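Local coordinates for protein AmbC (Sorangium cellulosum, PDB 5O15) that probably dehydrates and then cyclises polyketide intermediates during ambruticin biosynthesis, as a bifunctional dehydratase-cyclase domain of a polyketide synthase, at residues 259-264 / 268-273; 216-221 / 237-242; 158-163 / 222-227. All blocks are in the same frame, centred on the assembly; numbering follows the deposited sequence.

Interaction 1: 259-264 / 268-273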
loop_
_atom_site.group_PDB
_atom_site.type_symbol
_atom_site.label_atom_id
_atom_site.label_comp_id
_atom_site.label_asym_id
_atom_site.label_seq_id
_atom_site.Cartn_x
_atom_site.Cartn_y
_atom_site.Cartn_z
ATOM N N VAL A 259 -5.826 -12.863 -0.808
ATOM C CA VAL A 259 -5.840 -12.123 0.445
ATOM C C VAL A 259 -6.461 -13.059 1.470
ATOM O O VAL A 259 -7.654 -13.363 1.410
ATOM C CB VAL A 259 -6.634 -10.820 0.311
ATOM C CG1 VAL A 259 -6.608 -10.066 1.629
ATOM C CG2 VAL A 259 -6.102 -9.958 -0.782
ATOM N N GLU A 260 -5.659 -13.508 2.420
ATOM C CA GLU A 260 -6.088 -14.463 3.427
ATOM C C GLU A 260 -6.348 -13.743 4.739
ATOM O O GLU A 260 -5.419 -13.216 5.361
ATOM C CB GLU A 260 -5.065 -15.576 3.603
ATOM C CG GLU A 260 -5.527 -16.622 4.586
ATOM C CD GLU A 260 -4.853 -17.953 4.380
ATOM O OE1 GLU A 260 -5.574 -18.974 4.309
ATOM O OE2 GLU A 260 -3.618 -17.983 4.255
ATOM N N VAL A 261 -7.620 -13.716 5.134
ATOM C CA VAL A 261 -8.034 -12.960 6.301
ATOM C C VAL A 261 -7.714 -13.751 7.557
ATOM O O VAL A 261 -8.021 -14.943 7.653
ATOM C CB VAL A 261 -9.525 -12.616 6.205
ATOM C CG1 VAL A 261 -9.968 -11.787 7.372
ATOM C CG2 VAL A 261 -9.784 -11.884 4.913
ATOM N N GLU A 262 -7.075 -13.079 8.512
ATOM C CA GLU A 262 -6.783 -13.668 9.811
ATOM C C GLU A 262 -8.025 -13.601 10.685
ATOM O O GLU A 262 -8.794 -12.641 10.612
ATOM C CB GLU A 262 -5.680 -12.865 10.500
ATOM C CG GLU A 262 -4.297 -13.471 10.418
ATOM C CD GLU A 262 -3.295 -12.710 11.269
ATOM O OE1 GLU A 262 -2.161 -12.473 10.797
ATOM O OE2 GLU A 262 -3.653 -12.333 12.406
ATOM N N ASP A 263 -8.257 -14.643 11.476
ATOM C CA ASP A 263 -9.345 -14.592 12.447
ATOM C C ASP A 263 -9.096 -13.446 13.419
ATOM O O ASP A 263 -8.070 -13.414 14.104
ATOM C CB ASP A 263 -9.456 -15.921 13.192
ATOM C CG ASP A 263 -9.979 -17.043 12.309
ATOM O OD1 ASP A 263 -10.849 -16.776 11.448
ATOM O OD2 ASP A 263 -9.521 -18.195 12.474
ATOM N N ALA A 264 -10.038 -12.504 13.476
ATOM C CA ALA A 264 -9.835 -11.230 14.165
ATOM C C ALA A 264 -10.033 -11.421 15.664
ATOM O O ALA A 264 -11.160 -11.553 16.145
ATOM C CB ALA A 264 -10.791 -10.177 13.613
ATOM N N ASP A 268 -12.101 -4.297 16.553
ATOM C CA ASP A 268 -11.896 -3.041 15.845
ATOM C C ASP A 268 -10.833 -3.147 14.758
ATOM O O ASP A 268 -10.514 -2.136 14.121
ATOM C CB ASP A 268 -11.525 -1.930 16.838
ATOM C CG ASP A 268 -12.572 -1.739 17.921
ATOM O OD1 ASP A 268 -13.763 -1.971 17.646
ATOM O OD2 ASP A 268 -12.208 -1.352 19.051
ATOM N N GLN A 269 -10.304 -4.343 14.504
ATOM C CA GLN A 269 -9.206 -4.506 13.565
ATOM C C GLN A 269 -9.511 -5.579 12.534
ATOM O O GLN A 269 -10.313 -6.487 12.752
ATOM C CB GLN A 269 -7.920 -4.908 14.266
ATOM C CG GLN A 269 -7.374 -3.843 15.156
ATOM C CD GLN A 269 -5.991 -4.166 15.646
ATOM O OE1 GLN A 269 -5.314 -5.062 15.137
ATOM N NE2 GLN A 269 -5.556 -3.426 16.635
ATOM N N LEU A 270 -8.827 -5.444 11.410
ATOM C CA LEU A 270 -8.836 -6.380 10.303
ATOM C C LEU A 270 -7.383 -6.703 10.001
ATOM O O LEU A 270 -6.528 -5.815 10.041
ATOM C CB LEU A 270 -9.488 -5.700 9.087
ATOM C CG LEU A 270 -9.812 -6.444 7.809
ATOM C CD1 LEU A 270 -10.712 -7.627 8.085
ATOM C CD2 LEU A 270 -10.474 -5.450 6.870
ATOM N N ALA A 271 -7.095 -7.968 9.704
ATOM C CA ALA A 271 -5.727 -8.387 9.428
ATOM C C ALA A 271 -5.754 -9.458 8.352
ATOM O O ALA A 271 -6.662 -10.287 8.317
ATOM C CB ALA A 271 -5.017 -8.919 10.685
ATOM N N ALA A 272 -4.762 -9.434 7.467
ATOM C CA ALA A 272 -4.705 -10.373 6.362
ATOM C C ALA A 272 -3.277 -10.435 5.829
ATOM O O ALA A 272 -2.484 -9.524 6.027
ATOM C CB ALA A 272 -5.659 -9.950 5.251
ATOM N N SER A 273 -2.978 -11.512 5.104
ATOM C CA SER A 273 -1.802 -11.611 4.250
ATOM C C SER A 273 -2.220 -11.342 2.812
ATOM O O SER A 273 -3.390 -11.529 2.438
ATOM C CB SER A 273 -1.156 -13.008 4.339
ATOM O OG SER A 273 -2.043 -14.005 3.830
HETATM O O HOH W 1 -1.790 -16.262 5.132
HETATM O O HOH W 2 -9.148 -9.934 10.470
#
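Ala271 O takes the N-H of Glu262 at 2.8 Å, the shortest direct hydrogen bond between 259-264 and 268-273 and a fairly straight one, 163° at the hydrogen. Two residues along each strand, away from the turn, Glu260 and Ser273 form an antiparallel hydrogen-bonded pair: Glu260 N reaches Ser273 O and Ser273 N reaches Glu260 O, each at 3.0 Å. Between these bonds lies the non-hydrogen-bonded pair Val261 and Ala272, where the CA atoms draw in to 4.2 Å. The carbonyls take CA-H contacts as well, Val259 CA lying 3.2 Å from Ser273 O.

On the face of Glu260 and Ser273, a water gives one hydrogen to Glu260 OE2 and the other to Ser273 OG, tying the two side chains together. Ser273 OG sits between its own N and carbonyl carbon (chi1 65°), a torsion that lays it 3.4 Å from Glu260 CB. Glu260 also forms a salt bridge with Arg258. Across the Val261-Ala272 face the contact is apolar: Val259 CG1 rests on Ala272 CB at 3.7 Å. Toward the turn the strands part, and a second water fills in for the direct backbone bond, donating to Glu262 O and accepting from Ala271 N. This is the turn end of a beta hairpin, strands 254-261 and 269-277, with Val261 and Leu270 packed on helix 211-225, as in the hotdog fold.

Interaction 2: 216-221 / 237-242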
loop_
_atom_site.group_PDB
_atom_site.type_symbol
_atom_site.label_atom_id
_atom_site.label_comp_id
_atom_site.label_asym_id
_atom_site.label_seq_id
_atom_site.Cartn_x
_atom_site.Cartn_y
_atom_site.Cartn_z
ATOM N N ALA A 216 -5.546 -1.893 -4.493
ATOM C CA ALA A 216 -6.649 -2.693 -5.023
ATOM C C ALA A 216 -6.812 -4.004 -4.276
ATOM O O ALA A 216 -7.931 -4.513 -4.159
ATOM C CB ALA A 216 -6.465 -2.885 -6.530
ATOM N N ALA A 217 -5.718 -4.588 -3.764
ATOM C CA ALA A 217 -5.879 -5.765 -2.929
ATOM C C ALA A 217 -6.668 -5.443 -1.666
ATOM O O ALA A 217 -7.503 -6.245 -1.215
ATOM C CB ALA A 217 -4.528 -6.366 -2.591
ATOM N N LEU A 218 -6.408 -4.265 -1.081
ATOM C CA LEU A 218 -7.183 -3.805 0.067
ATOM C C LEU A 218 -8.640 -3.550 -0.307
ATOM O O LEU A 218 -9.545 -3.877 0.468
ATOM C CB LEU A 218 -6.565 -2.534 0.653
ATOM C CG LEU A 218 -5.084 -2.602 1.022
ATOM C CD1 LEU A 218 -4.677 -1.279 1.638
ATOM C CD2 LEU A 218 -4.826 -3.780 1.926
ATOM N N GLN A 219 -8.885 -2.958 -1.482
ATOM C CA GLN A 219 -10.257 -2.751 -1.945
ATOM C C GLN A 219 -11.001 -4.079 -2.024
ATOM O O GLN A 219 -12.178 -4.159 -1.668
ATOM C CB GLN A 219 -10.252 -2.084 -3.318
ATOM C CG GLN A 219 -9.708 -0.665 -3.362
ATOM C CD GLN A 219 -9.262 -0.293 -4.750
ATOM O OE1 GLN A 219 -9.872 -0.727 -5.733
ATOM N NE2 GLN A 219 -8.176 0.485 -4.852
ATOM N N ALA A 220 -10.338 -5.122 -2.540
ATOM C CA ALA A 220 -11.005 -6.413 -2.672
ATOM C C ALA A 220 -11.391 -6.950 -1.307
ATOM O O ALA A 220 -12.505 -7.459 -1.118
ATOM C CB ALA A 220 -10.082 -7.390 -3.401
ATOM N N LEU A 221 -10.471 -6.857 -0.344
ATOM C CA LEU A 221 -10.759 -7.259 1.015
ATOM C C LEU A 221 -11.932 -6.476 1.599
ATOM O O LEU A 221 -12.844 -7.051 2.199
ATOM C CB LEU A 221 -9.505 -7.047 1.845
ATOM C CG LEU A 221 -9.694 -7.254 3.335
ATOM C CD1 LEU A 221 -10.154 -8.677 3.611
ATOM C CD2 LEU A 221 -8.425 -6.993 4.050
ATOM N N PRO A 237 -12.014 0.658 7.711
ATOM C CA PRO A 237 -10.698 0.204 8.226
ATOM C C PRO A 237 -9.579 0.916 7.497
ATOM O O PRO A 237 -9.523 0.923 6.269
ATOM C CB PRO A 237 -10.687 -1.294 7.917
ATOM C CG PRO A 237 -12.144 -1.664 7.713
ATOM C CD PRO A 237 -12.785 -0.449 7.110
ATOM N N MET A 238 -8.611 1.419 8.278
ATOM C CA MET A 238 -7.463 2.168 7.797
ATOM C C MET A 238 -6.198 1.374 8.131
ATOM O O MET A 238 -5.980 1.016 9.300
ATOM C CB MET A 238 -7.360 3.494 8.572
ATOM C CG MET A 238 -8.481 4.455 8.471
ATOM S SD MET A 238 -8.173 5.575 7.140
ATOM C CE MET A 238 -6.593 6.371 7.407
ATOM N N PRO A 239 -5.343 1.098 7.156
ATOM C CA PRO A 239 -4.094 0.375 7.448
ATOM C C PRO A 239 -3.232 1.140 8.434
ATOM O O PRO A 239 -3.046 2.350 8.299
ATOM C CB PRO A 239 -3.390 0.346 6.095
ATOM C CG PRO A 239 -4.500 0.549 5.081
ATOM C CD PRO A 239 -5.462 1.462 5.733
ATOM N N PHE A 240 -2.688 0.426 9.432
ATOM C CA PHE A 240 -1.720 1.033 10.329
ATOM C C PHE A 240 -0.403 0.281 10.430
ATOM O O PHE A 240 0.566 0.855 10.927
ATOM C CB PHE A 240 -2.297 1.271 11.735
ATOM C CG PHE A 240 -2.587 0.013 12.501
ATOM C CD1 PHE A 240 -1.621 -0.556 13.315
ATOM C CD2 PHE A 240 -3.834 -0.573 12.422
ATOM C CE1 PHE A 240 -1.884 -1.701 14.014
ATOM C CE2 PHE A 240 -4.112 -1.718 13.122
ATOM C CZ PHE A 240 -3.129 -2.285 13.927
ATOM N N ALA A 241 -0.314 -0.946 9.929
ATOM C CA ALA A 241 0.923 -1.698 10.033
ATOM C C ALA A 241 0.999 -2.752 8.949
ATOM O O ALA A 241 -0.020 -3.322 8.550
ATOM C CB ALA A 241 1.086 -2.352 11.398
ATOM N N TRP A 242 2.210 -2.996 8.480
ATOM C CA TRP A 242 2.535 -4.011 7.505
ATOM C C TRP A 242 3.739 -4.786 8.011
ATOM O O TRP A 242 4.621 -4.230 8.694
ATOM C CB TRP A 242 2.911 -3.394 6.162
ATOM C CG TRP A 242 1.846 -2.599 5.511
ATOM C CD1 TRP A 242 1.430 -1.345 5.837
ATOM C CD2 TRP A 242 1.042 -3.012 4.402
ATOM N NE1 TRP A 242 0.433 -0.944 4.989
ATOM C CE2 TRP A 242 0.181 -1.944 4.091
ATOM C CE3 TRP A 242 1.015 -4.163 3.624
ATOM C CZ2 TRP A 242 -0.740 -2.008 3.061
ATOM C CZ3 TRP A 242 0.101 -4.235 2.586
ATOM C CH2 TRP A 242 -0.782 -3.160 2.319
#
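Leu218 leaves helix 211-225 with its CB directed at strand 236-247, and it is the one helix residue of 216-221 that touches 237-242. CG lies anti to the carbonyl carbon, beside the backbone N (chi1 -54°), and from there the two methyls fork to separate partners. CD1 goes to the proline, meeting Pro239 CG at 3.9 Å, the ring atom that projects furthest toward the helix. CD2 goes to the tryptophan, 4.1 Å from Trp242 CH2 at the far end of the indole, which it approaches at a slant.

Trp242 starts well away from the helix. Its CG is also anti to the carbonyl carbon (chi1 -62°), and the long ring carries the benzo end back until it meets Leu218 coming from the other direction. No polar atom bridges the two segments, so the contact is purely apolar. It is a small one, burying 102 Å² over both sides, and the backbones stay well apart: Leu218 CA and Pro239 CA are 9.0 Å from each other.

Phe290 touches Leu218 and Pro239 and meets the Trp242 ring edge-to-face, while Thr62 of helix 61-75 touches Leu218 and Trp242. Beside the contact, Phe240 and Ala241 both face Arg291 in a classic beta bulge. A long helix wrapped by a curved antiparallel sheet is the hotdog fold, which occurs twice in a double hotdog domain such as this.

Interaction 3: 158-163 / 222-227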
loop_
_atom_site.group_PDB
_atom_site.type_symbol
_atom_site.label_atom_id
_atom_site.label_comp_id
_atom_site.label_asym_id
_atom_site.label_seq_id
_atom_site.Cartn_x
_atom_site.Cartn_y
_atom_site.Cartn_z
ATOM N N GLU A 158 -17.044 -18.622 -4.134
ATOM C CA GLU A 158 -18.280 -17.882 -4.267
ATOM C C GLU A 158 -17.964 -16.471 -4.734
ATOM O O GLU A 158 -16.982 -15.886 -4.271
ATOM C CB GLU A 158 -19.007 -17.804 -2.921
ATOM C CG GLU A 158 -19.758 -19.066 -2.570
ATOM C CD GLU A 158 -20.987 -19.256 -3.451
ATOM O OE1 GLU A 158 -21.512 -18.244 -3.964
ATOM O OE2 GLU A 158 -21.433 -20.407 -3.641
ATOM N N PRO A 159 -18.723 -15.907 -5.655
ATOM C CA PRO A 159 -18.420 -14.554 -6.134
ATOM C C PRO A 159 -18.573 -13.506 -5.047
ATOM O O PRO A 159 -19.473 -13.586 -4.204
ATOM C CB PRO A 159 -19.436 -14.332 -7.256
ATOM C CG PRO A 159 -19.937 -15.627 -7.569
ATOM C CD PRO A 159 -19.851 -16.500 -6.391
ATOM N N VAL A 160 -17.711 -12.501 -5.115
ATOM C CA VAL A 160 -17.872 -11.250 -4.401
ATOM C C VAL A 160 -18.249 -10.219 -5.455
ATOM O O VAL A 160 -17.493 -9.999 -6.406
ATOM C CB VAL A 160 -16.574 -10.862 -3.685
ATOM C CG1 VAL A 160 -16.712 -9.490 -3.054
ATOM C CG2 VAL A 160 -16.209 -11.904 -2.629
ATOM N N ASP A 161 -19.399 -9.584 -5.303
ATOM C CA ASP A 161 -19.862 -8.649 -6.323
ATOM C C ASP A 161 -19.109 -7.335 -6.132
ATOM O O ASP A 161 -19.425 -6.539 -5.250
ATOM C CB ASP A 161 -21.361 -8.445 -6.187
ATOM C CG ASP A 161 -21.901 -7.485 -7.194
ATOM O OD1 ASP A 161 -21.150 -6.940 -8.022
ATOM O OD2 ASP A 161 -23.133 -7.293 -7.183
ATOM N N VAL A 162 -18.119 -7.088 -6.982
ATOM C CA VAL A 162 -17.294 -5.894 -6.796
ATOM C C VAL A 162 -18.013 -4.634 -7.242
ATOM O O VAL A 162 -17.530 -3.538 -6.948
ATOM C CB VAL A 162 -15.917 -6.055 -7.462
ATOM C CG1 VAL A 162 -15.237 -7.302 -6.940
ATOM C CG2 VAL A 162 -16.058 -6.079 -8.972
ATOM N N THR A 163 -19.161 -4.758 -7.918
ATOM C CA THR A 163 -19.956 -3.601 -8.285
ATOM C C THR A 163 -20.953 -3.210 -7.200
ATOM O O THR A 163 -21.557 -2.139 -7.289
ATOM C CB THR A 163 -20.726 -3.881 -9.601
ATOM O OG1 THR A 163 -21.801 -4.794 -9.353
ATOM C CG2 THR A 163 -19.819 -4.501 -10.656
ATOM N N LEU A 222 -11.926 -5.162 1.444
ATOM C CA LEU A 222 -12.994 -4.355 2.016
ATOM C C LEU A 222 -14.330 -4.641 1.349
ATOM O O LEU A 222 -15.362 -4.679 2.019
ATOM C CB LEU A 222 -12.642 -2.878 1.910
ATOM C CG LEU A 222 -11.479 -2.406 2.769
ATOM C CD1 LEU A 222 -11.131 -0.951 2.479
ATOM C CD2 LEU A 222 -11.754 -2.615 4.247
ATOM N N ARG A 223 -14.350 -4.832 0.033
ATOM C CA ARG A 223 -15.612 -5.133 -0.615
ATOM C C ARG A 223 -16.160 -6.470 -0.159
ATOM O O ARG A 223 -17.375 -6.633 -0.019
ATOM C CB ARG A 223 -15.464 -5.076 -2.133
ATOM C CG ARG A 223 -15.285 -3.645 -2.624
ATOM C CD ARG A 223 -15.182 -3.514 -4.123
ATOM N NE ARG A 223 -15.037 -2.134 -4.515
ATOM C CZ ARG A 223 -16.000 -1.220 -4.526
ATOM N NH1 ARG A 223 -17.264 -1.533 -4.304
ATOM N NH2 ARG A 223 -15.687 0.037 -4.776
ATOM N N ALA A 224 -15.289 -7.421 0.117
ATOM C CA ALA A 224 -15.734 -8.690 0.665
ATOM C C ALA A 224 -16.228 -8.534 2.102
ATOM O O ALA A 224 -17.270 -9.072 2.467
ATOM C CB ALA A 224 -14.577 -9.689 0.573
ATOM N N GLU A 225 -15.520 -7.774 2.923
ATOM C CA GLU A 225 -15.848 -7.661 4.348
ATOM C C GLU A 225 -16.987 -6.685 4.661
ATOM O O GLU A 225 -17.679 -6.875 5.671
ATOM C CB GLU A 225 -14.614 -7.239 5.130
ATOM C CG GLU A 225 -13.595 -8.337 5.194
ATOM C CD GLU A 225 -13.922 -9.341 6.290
ATOM O OE1 GLU A 225 -14.355 -8.904 7.377
ATOM O OE2 GLU A 225 -13.763 -10.559 6.061
ATOM N N LEU A 226 -17.166 -5.628 3.864
ATOM C CA LEU A 226 -18.190 -4.607 4.085
ATOM C C LEU A 226 -19.403 -4.825 3.194
ATOM O O LEU A 226 -20.273 -3.942 3.088
ATOM C CB LEU A 226 -17.587 -3.219 3.842
ATOM C CG LEU A 226 -16.785 -2.601 4.999
ATOM C CD1 LEU A 226 -15.613 -3.468 5.477
ATOM C CD2 LEU A 226 -16.282 -1.223 4.612
ATOM N N GLY A 227 -19.496 -5.985 2.568
ATOM C CA GLY A 227 -20.462 -6.270 1.558
ATOM C C GLY A 227 -21.655 -7.044 2.073
ATOM O O GLY A 227 -22.062 -6.930 3.237
HETATM O O HOH W 3 -18.551 -4.337 -3.776
#
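Over one face of the Arg223 guanidinium lies the carbonyl oxygen of Val162, while a water sits at its edge, in the plane. Val162 O comes within 3.3 Å of Arg223 NH1, but the angle is too poor for a hydrogen bond, and the carbonyl simply lies against the flat group. The edge water makes the polar link: it accepts from Arg223 NH1 at 3.1 Å and donates to Asp161 O at 2.8 Å. Extended from CG to NE, the arginine runs its CD past Val162 O as well, and its NH2 ends in a salt bridge with Asp170.

Val160 makes the apolar half. Its CG1, anti to the backbone N (chi1 175°), reaches over Ala224, 3.9 Å from Ala224 CA. The turn beyond it is held by Asp161 OD1, which takes both the hydroxyl of Thr163, at 2.6 Å from OG1, and the Thr163 backbone N, the latter forming an Asx turn.

Strand 158-160 pairs with strand 180-186 at one end of the strand order, and Val160 and Val162 both touch Ala183 there, so the outermost strand and the loop after it lie against the last turn of helix 211-225.

Helix 211-225 runs through all three contacts: interaction 2 uses its middle, interaction 3 its C-terminal end, and the hairpin of interaction 1 packs on it through Val261 and Leu270. The centres of interactions 1 and 2 lie about 10 Å apart, those of 2 and 3 about 14 Å, and those of 1 and 3 about 15 Å. Along the chain, interactions 2 and 3 interleave, and interaction 1 follows both. Leu221 and Leu222 join the sites, Leu221 meeting Val261 and Leu270, Leu222 meeting Pro237 and Leu270. Strands and loop residues from three parts of the chain thus pack on one helix, consistent with one hotdog unit of the double hotdog fold.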